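Local coordinates for protein beta-galactoside alpha-2,6-sialyltransferase (Photobacterium sp., PDB 2Z4T) that probably transfers sialic acid from a CMP-activated donor to the galactose of acceptors such as lactose, forming an alpha-2,6 linkage, at residues Thr33-Ile45 and Ser74-Asp86. Sequence-based numbering, arbitrary orientation.
Sequences TIIDEEYVNLEPI and SISLSVVAPRLDD
Ile75 lays its CD1 against CD of Pro44, 3.8 Å away, the side chains crossing at about a right angle in an apolar contact between loops flanking the antiparallel strands 39-42 and 77-80. Ser76 is small enough to face the partner strand, and its OG accepts a hydrogen bond of 3.1 Å from Asn41 ND2, tilted from the amide plane. Leu77 pairs with Leu42 through two backbone bonds, and their side chains share the inward face, CD1 of Leu42 lying 4.4 Å from CD2 of Leu77. Ser78, on the outward face, accepts the hydroxyl proton of Tyr39: OH to OG is 2.7 Å, at the ring edge. Tyr39 CG stands anti to the backbone N (chi1 173°), which swings the ring across toward Ser78, with Asn41 N beyond one face, offset toward the rim. Val79 forms the second hydrogen-bonded pair, with Val40, its beta-branched side chain suited to a strand and turned inward. Ala81 N bonds Glu38 O at 2.7 Å, nearly straight (174°), while its small methyl group lies against Ile35 O at the start of the type II turn Ile35-Glu38 and touches Ile34 CD1. The aliphatic CG of Arg83 crosses the end of Glu37 obliquely, 3.5 Å from CD, the opposite charges near but not bridged. Leu84 N binds Asp36 OD1 at 2.8 Å from above the carboxylate plane; OD2 forms a salt bridge with Arg193. Within the immunoglobulin-like domain, far from the CMP and lactose sites, inward-facing Leu77 and loop residue Pro44 both pack on Trp57 of strand 52-61, and Leu84 touches strands 88-98 and 103-122.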
loop_
_atom_site.group_PDB
_atom_site.type_symbol
_atom_site.label_atom_id
_atom_site.label_comp_id
_atom_site.label_asym_id
_atom_site.label_seq_id
_atom_site.Cartn_x
_atom_site.Cartn_y
_atom_site.Cartn_z
ATOM N N THR A 33 -4.585 25.516 -6.671
ATOM C CA THR A 33 -3.854 25.222 -5.454
ATOM C C THR A 33 -2.495 24.725 -5.918
ATOM O O THR A 33 -2.456 24.071 -6.944
ATOM C CB THR A 33 -4.524 23.952 -4.789
ATOM O OG1 THR A 33 -5.927 24.159 -4.585
ATOM C CG2 THR A 33 -3.884 23.573 -3.451
ATOM N N ILE A 34 -1.342 24.925 -5.294
ATOM C CA ILE A 34 -0.413 26.031 -5.005
ATOM C C ILE A 34 0.146 25.987 -3.608
ATOM O O ILE A 34 -0.571 26.100 -2.617
ATOM C CB ILE A 34 -0.349 27.362 -5.846
ATOM C CG1 ILE A 34 -0.745 28.605 -5.036
ATOM C CG2 ILE A 34 -0.945 27.192 -7.237
ATOM C CD1 ILE A 34 -0.311 29.902 -5.671
ATOM N N ILE A 35 1.441 25.702 -3.570
ATOM C CA ILE A 35 2.196 25.649 -2.331
ATOM C C ILE A 35 3.067 26.881 -2.172
ATOM O O ILE A 35 3.351 27.574 -3.150
ATOM C CB ILE A 35 3.077 24.397 -2.251
ATOM C CG1 ILE A 35 4.157 24.423 -3.345
ATOM C CG2 ILE A 35 2.224 23.162 -2.351
ATOM C CD1 ILE A 35 5.282 23.411 -3.152
ATOM N N ASP A 36 3.492 27.140 -0.933
ATOM C CA ASP A 36 4.357 28.263 -0.605
ATOM C C ASP A 36 5.493 28.372 -1.610
ATOM O O ASP A 36 6.153 27.381 -1.909
ATOM C CB ASP A 36 4.922 28.109 0.814
ATOM C CG ASP A 36 3.836 28.141 1.895
ATOM O OD1 ASP A 36 4.152 28.558 3.035
ATOM O OD2 ASP A 36 2.671 27.752 1.609
ATOM N N GLU A 37 5.700 29.575 -2.141
ATOM C CA GLU A 37 6.843 29.906 -3.034
ATOM C C GLU A 37 6.696 29.354 -4.434
ATOM O O GLU A 37 7.596 29.509 -5.254
ATOM C CB GLU A 37 8.212 29.513 -2.438
ATOM C CG GLU A 37 8.285 29.780 -0.958
ATOM C CD GLU A 37 9.681 29.899 -0.433
ATOM O OE1 GLU A 37 10.133 28.968 0.258
ATOM O OE2 GLU A 37 10.317 30.936 -0.683
ATOM N N GLU A 38 5.572 28.708 -4.709
ATOM C CA GLU A 38 5.324 28.224 -6.049
ATOM C C GLU A 38 5.074 29.412 -6.975
ATOM O O GLU A 38 4.363 30.367 -6.624
ATOM C CB GLU A 38 4.153 27.242 -6.090
ATOM C CG GLU A 38 3.923 26.624 -7.470
ATOM C CD GLU A 38 2.804 25.590 -7.486
ATOM O OE1 GLU A 38 2.465 25.040 -6.403
ATOM O OE2 GLU A 38 2.259 25.330 -8.587
ATOM N N TYR A 39 5.719 29.345 -8.136
ATOM C CA TYR A 39 5.541 30.277 -9.222
ATOM C C TYR A 39 4.291 29.898 -10.017
ATOM O O TYR A 39 4.024 28.711 -10.277
ATOM C CB TYR A 39 6.782 30.265 -10.123
ATOM C CG TYR A 39 6.602 31.089 -11.377
ATOM C CD1 TYR A 39 6.399 30.472 -12.614
ATOM C CD2 TYR A 39 6.596 32.492 -11.322
ATOM C CE1 TYR A 39 6.213 31.223 -13.771
ATOM C CE2 TYR A 39 6.406 33.255 -12.479
ATOM C CZ TYR A 39 6.213 32.604 -13.696
ATOM O OH TYR A 39 6.009 33.330 -14.844
ATOM N N VAL A 40 3.517 30.915 -10.383
ATOM C CA VAL A 40 2.296 30.721 -11.147
ATOM C C VAL A 40 2.307 31.691 -12.298
ATOM O O VAL A 40 2.598 32.881 -12.120
ATOM C CB VAL A 40 1.030 31.056 -10.328
ATOM C CG1 VAL A 40 -0.208 30.585 -11.058
ATOM C CG2 VAL A 40 1.084 30.440 -8.940
ATOM N N ASN A 41 1.981 31.182 -13.473
ATOM C CA ASN A 41 1.687 32.018 -14.605
ATOM C C ASN A 41 0.390 31.589 -15.290
ATOM O O ASN A 41 0.322 30.507 -15.884
ATOM C CB ASN A 41 2.833 32.010 -15.593
ATOM C CG ASN A 41 2.630 33.026 -16.680
ATOM O OD1 ASN A 41 2.133 32.704 -17.759
ATOM N ND2 ASN A 41 2.946 34.281 -16.378
ATOM N N LEU A 42 -0.626 32.446 -15.201
ATOM C CA LEU A 42 -1.977 32.111 -15.657
ATOM C C LEU A 42 -2.516 33.085 -16.671
ATOM O O LEU A 42 -2.473 34.296 -16.466
ATOM C CB LEU A 42 -2.954 32.082 -14.482
ATOM C CG LEU A 42 -2.760 30.952 -13.481
ATOM C CD1 LEU A 42 -3.615 31.214 -12.244
ATOM C CD2 LEU A 42 -3.034 29.555 -14.099
ATOM N N GLU A 43 -3.055 32.539 -17.753
ATOM C CA GLU A 43 -3.736 33.322 -18.770
ATOM C C GLU A 43 -5.138 33.604 -18.266
ATOM O O GLU A 43 -5.806 32.690 -17.812
ATOM C CB GLU A 43 -3.795 32.537 -20.085
ATOM C CG GLU A 43 -2.430 32.294 -20.739
ATOM C CD GLU A 43 -1.746 33.593 -21.176
ATOM O OE1 GLU A 43 -0.502 33.676 -21.042
ATOM O OE2 GLU A 43 -2.449 34.532 -21.635
ATOM N N PRO A 44 -5.580 34.871 -18.320
ATOM C CA PRO A 44 -6.906 35.229 -17.804
ATOM C C PRO A 44 -8.072 34.810 -18.709
ATOM O O PRO A 44 -9.182 34.621 -18.232
ATOM C CB PRO A 44 -6.843 36.748 -17.728
ATOM C CG PRO A 44 -5.863 37.141 -18.755
ATOM C CD PRO A 44 -4.855 36.045 -18.839
ATOM N N ILE A 45 -7.791 34.647 -19.995
ATOM C CA ILE A 45 -8.802 34.572 -21.051
ATOM C C ILE A 45 -8.574 33.326 -21.906
ATOM O O ILE A 45 -7.453 32.828 -21.973
ATOM C CB ILE A 45 -8.749 35.892 -21.899
ATOM C CG1 ILE A 45 -10.029 36.691 -21.736
ATOM C CG2 ILE A 45 -8.513 35.653 -23.380
ATOM C CD1 ILE A 45 -10.073 37.475 -20.486
ATOM N N SER A 74 1.730 42.862 -17.589
ATOM C CA SER A 74 1.584 41.800 -18.568
ATOM C C SER A 74 0.168 41.241 -18.460
ATOM O O SER A 74 -0.452 41.333 -17.393
ATOM C CB SER A 74 2.644 40.710 -18.362
ATOM O OG SER A 74 2.365 39.936 -17.215
ATOM N N ILE A 75 -0.352 40.679 -19.555
ATOM C CA ILE A 75 -1.744 40.206 -19.545
ATOM C C ILE A 75 -1.896 38.861 -18.825
ATOM O O ILE A 75 -2.870 38.651 -18.118
ATOM C CB ILE A 75 -2.488 40.315 -20.936
ATOM C CG1 ILE A 75 -2.305 39.072 -21.778
ATOM C CG2 ILE A 75 -2.130 41.597 -21.684
ATOM C CD1 ILE A 75 -3.476 38.121 -21.642
ATOM N N SER A 76 -0.919 37.978 -18.948
ATOM C CA SER A 76 -0.940 36.802 -18.103
ATOM C C SER A 76 -0.466 37.144 -16.681
ATOM O O SER A 76 0.391 38.001 -16.490
ATOM C CB SER A 76 -0.140 35.655 -18.716
ATOM O OG SER A 76 1.227 35.770 -18.416
ATOM N N LEU A 77 -1.058 36.481 -15.694
ATOM C CA LEU A 77 -0.774 36.731 -14.282
ATOM C C LEU A 77 0.465 35.975 -13.819
ATOM O O LEU A 77 0.512 34.750 -13.871
ATOM C CB LEU A 77 -1.971 36.309 -13.425
ATOM C CG LEU A 77 -1.796 36.340 -11.901
ATOM C CD1 LEU A 77 -1.844 37.785 -11.344
ATOM C CD2 LEU A 77 -2.811 35.425 -11.212
ATOM N N SER A 78 1.460 36.716 -13.358
ATOM C CA SER A 78 2.670 36.108 -12.859
ATOM C C SER A 78 2.904 36.480 -11.391
ATOM O O SER A 78 3.062 37.659 -11.054
ATOM C CB SER A 78 3.843 36.529 -13.730
ATOM O OG SER A 78 4.778 35.480 -13.773
ATOM N N VAL A 79 2.882 35.472 -10.519
ATOM C CA VAL A 79 3.100 35.656 -9.081
ATOM C C VAL A 79 3.777 34.463 -8.425
ATOM O O VAL A 79 3.671 33.328 -8.888
ATOM C CB VAL A 79 1.793 35.952 -8.297
ATOM C CG1 VAL A 79 1.437 37.418 -8.415
ATOM C CG2 VAL A 79 0.641 35.082 -8.768
ATOM N N VAL A 80 4.456 34.739 -7.328
ATOM C CA VAL A 80 5.094 33.725 -6.523
ATOM C C VAL A 80 4.256 33.632 -5.253
ATOM O O VAL A 80 3.966 34.657 -4.633
ATOM C CB VAL A 80 6.551 34.146 -6.192
ATOM C CG1 VAL A 80 7.262 33.075 -5.399
ATOM C CG2 VAL A 80 7.322 34.441 -7.492
ATOM N N ALA A 81 3.835 32.426 -4.881
ATOM C CA ALA A 81 3.087 32.222 -3.651
ATOM C C ALA A 81 3.983 32.625 -2.495
ATOM O O ALA A 81 5.190 32.415 -2.570
ATOM C CB ALA A 81 2.694 30.770 -3.525
ATOM N N PRO A 82 3.411 33.206 -1.422
ATOM C CA PRO A 82 4.231 33.694 -0.314
ATOM C C PRO A 82 4.674 32.550 0.592
ATOM O O PRO A 82 4.225 31.408 0.407
ATOM C CB PRO A 82 3.279 34.612 0.447
ATOM C CG PRO A 82 1.946 34.048 0.215
ATOM C CD PRO A 82 1.975 33.407 -1.167
ATOM N N ARG A 83 5.564 32.855 1.538
ATOM C CA ARG A 83 5.910 31.943 2.612
ATOM C C ARG A 83 4.902 32.184 3.719
ATOM O O ARG A 83 4.702 33.320 4.136
ATOM C CB ARG A 83 7.313 32.231 3.126
ATOM C CG ARG A 83 8.375 31.960 2.119
ATOM C CD ARG A 83 9.741 32.039 2.723
ATOM N NE ARG A 83 10.248 33.407 2.781
ATOM C CZ ARG A 83 11.394 33.742 3.371
ATOM N NH1 ARG A 83 12.152 32.810 3.955
ATOM N NH2 ARG A 83 11.783 35.013 3.385
ATOM N N LEU A 84 4.260 31.120 4.197
ATOM C CA LEU A 84 3.173 31.281 5.165
ATOM C C LEU A 84 3.346 30.395 6.376
ATOM O O LEU A 84 4.137 29.452 6.356
ATOM C CB LEU A 84 1.820 30.975 4.517
ATOM C CG LEU A 84 1.407 31.783 3.299
ATOM C CD1 LEU A 84 0.178 31.134 2.655
ATOM C CD2 LEU A 84 1.152 33.253 3.706
ATOM N N ASP A 85 2.590 30.717 7.428
ATOM C CA ASP A 85 2.484 29.881 8.613
ATOM C C ASP A 85 1.220 29.029 8.561
ATOM O O ASP A 85 1.179 27.963 9.159
ATOM C CB ASP A 85 2.453 30.764 9.848
ATOM C CG ASP A 85 3.735 31.557 10.026
ATOM O OD1 ASP A 85 4.829 30.978 9.846
ATOM O OD2 ASP A 85 3.648 32.763 10.339
ATOM N N ASP A 86 0.202 29.526 7.851
ATOM C CA ASP A 86 -1.110 28.897 7.751
ATOM C C ASP A 86 -1.644 29.100 6.353
ATOM O O ASP A 86 -1.542 30.202 5.794
ATOM C CB ASP A 86 -2.093 29.539 8.729
ATOM C CG ASP A 86 -1.634 29.444 10.160
ATOM O OD1 ASP A 86 -1.349 28.322 10.633
ATOM O OD2 ASP A 86 -1.557 30.489 10.821
#